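Local coordinates for protein aminotransferase (Psychrobacter arcticus 273-4, PDB 3IF2) that probably transfers amino groups between amino acids such as valine and keto acids such as pyruvate, using pyridoxal 5'-phosphate as cofactor, at residues 146-151 and 205-210. Sequence-based numbering, arbitrary orientation. Where two conformers were deposited one is given.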
# COMPACT_ATOMS: atom_id res chain seq x y z
N SER A 146 -13.41 2.21 20.41
CA SER A 146 -12.52 1.07 20.21
C SER A 146 -13.11 0.01 19.30
O SER A 146 -14.33 -0.05 19.11
CB SER A 146 -12.22 0.44 21.58
OG SER A 146 -11.37 1.28 22.31
N ILE A 147 -12.21 -0.82 18.75
CA ILE A 147 -12.57 -1.99 17.95
C ILE A 147 -12.66 -3.12 18.99
O ILE A 147 -11.68 -3.39 19.68
CB ILE A 147 -11.50 -2.32 16.88
CG1 ILE A 147 -11.21 -1.09 15.98
CG2 ILE A 147 -11.91 -3.51 16.05
CD1 ILE A 147 -12.43 -0.48 15.24
N LEU A 148 -13.83 -3.74 19.13
CA LEU A 148 -14.04 -4.81 20.11
C LEU A 148 -13.57 -6.15 19.55
O LEU A 148 -14.05 -6.58 18.51
CB LEU A 148 -15.52 -4.91 20.54
CG LEU A 148 -15.96 -6.02 21.51
CD1 LEU A 148 -15.11 -6.07 22.76
CD2 LEU A 148 -17.41 -5.84 21.90
N LEU A 149 -12.60 -6.78 20.23
CA LEU A 149 -12.11 -8.10 19.90
C LEU A 149 -12.87 -8.98 20.89
O LEU A 149 -12.58 -8.94 22.08
CB LEU A 149 -10.59 -8.20 20.09
CG LEU A 149 -9.70 -7.20 19.34
CD1 LEU A 149 -8.24 -7.56 19.55
CD2 LEU A 149 -10.03 -7.14 17.86
N PRO A 150 -13.87 -9.76 20.42
CA PRO A 150 -14.69 -10.56 21.32
C PRO A 150 -13.99 -11.73 22.01
O PRO A 150 -14.54 -12.31 22.95
CB PRO A 150 -15.82 -11.03 20.41
CG PRO A 150 -15.20 -11.19 19.13
CD PRO A 150 -14.15 -10.12 19.02
N LEU A 151 -12.81 -12.10 21.53
CA LEU A 151 -12.00 -13.13 22.15
C LEU A 151 -10.53 -12.95 21.75
O LEU A 151 -10.23 -12.72 20.59
CB LEU A 151 -12.53 -14.53 21.75
CG LEU A 151 -11.78 -15.79 22.19
CD1 LEU A 151 -12.71 -16.98 22.27
CD2 LEU A 151 -10.63 -16.11 21.27
N GLY A 205 -21.98 3.17 24.21
CA GLY A 205 -21.77 3.66 22.83
C GLY A 205 -20.35 4.06 22.44
O GLY A 205 -20.19 4.86 21.51
N ARG A 206 -19.35 3.46 23.09
CA ARG A 206 -17.92 3.75 22.85
C ARG A 206 -17.18 2.63 22.09
O ARG A 206 -15.94 2.53 22.17
CB ARG A 206 -17.23 4.08 24.19
CG ARG A 206 -17.82 5.31 24.89
CD ARG A 206 -17.04 5.72 26.15
NE ARG A 206 -17.09 4.72 27.21
CZ ARG A 206 -16.11 3.87 27.51
NH1 ARG A 206 -14.96 3.90 26.84
NH2 ARG A 206 -16.27 3.01 28.50
N ILE A 207 -17.92 1.79 21.36
CA ILE A 207 -17.34 0.71 20.53
C ILE A 207 -17.77 1.02 19.09
O ILE A 207 -18.97 1.10 18.81
CB ILE A 207 -17.79 -0.72 20.97
CG1 ILE A 207 -17.24 -1.06 22.36
CG2 ILE A 207 -17.34 -1.79 19.97
CD1 ILE A 207 -15.72 -1.17 22.44
N GLY A 208 -16.81 1.24 18.21
CA GLY A 208 -17.09 1.55 16.79
C GLY A 208 -17.34 0.37 15.85
O GLY A 208 -18.06 0.51 14.87
N ALA A 209 -16.73 -0.78 16.15
CA ALA A 209 -16.90 -2.01 15.36
C ALA A 209 -16.47 -3.22 16.18
O ALA A 209 -15.82 -3.05 17.21
CB ALA A 209 -16.07 -1.93 14.10
N ILE A 210 -16.88 -4.41 15.74
CA ILE A 210 -16.44 -5.68 16.34
C ILE A 210 -15.57 -6.35 15.29
O ILE A 210 -15.90 -6.30 14.10
CB ILE A 210 -17.60 -6.62 16.72
CG1 ILE A 210 -18.53 -5.94 17.73
CG2 ILE A 210 -17.05 -7.90 17.36
CD1 ILE A 210 -19.71 -6.82 18.19
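The carbonyl oxygen of S146 is gripped twice by the neighbouring strand: S146 O accepts from G208 N at 2.9 Å, and the CA of I207 leans on it in a weaker CA-H...O contact. S146 N donates to R206 O at 3.1 Å at the same end of this parallel strand pair. Further along, the amide of L148 donates to the carbonyl of A209, L148 N to A209 O 2.9 Å, in a nearly straight bond (169° at the hydrogen) that lies in the carbonyl plane. I207 spans S146 and L148 on the face they share. I207 CG2, anti to its backbone N, meets L148 CB at 3.7 Å, while I207 CD1 reaches S146 CB at 3.9 Å. An alanine here would probably open a gap beside L148 CB and S146 CB, since both branch tips that cover them would be gone. I210 lies on the same face and sets CG2 against P150 CD at 4.0 Å, just beyond the end of strand 146-149. On the opposite face the contact is sparser, I147 CD1 touching A209 CB at 4.1 Å. The short strand axes diverge by 38°, in keeping with a twisted sheet. This mixed, mainly parallel sheet is consistent with the large, cofactor-binding domain of fold-type I aminotransferases; strands 168-170 and 242-245 flank the pair, L196 of helix 193-197 covers L148 and P150, and helix 225-237 packs L231 on P150 and A235 on I210.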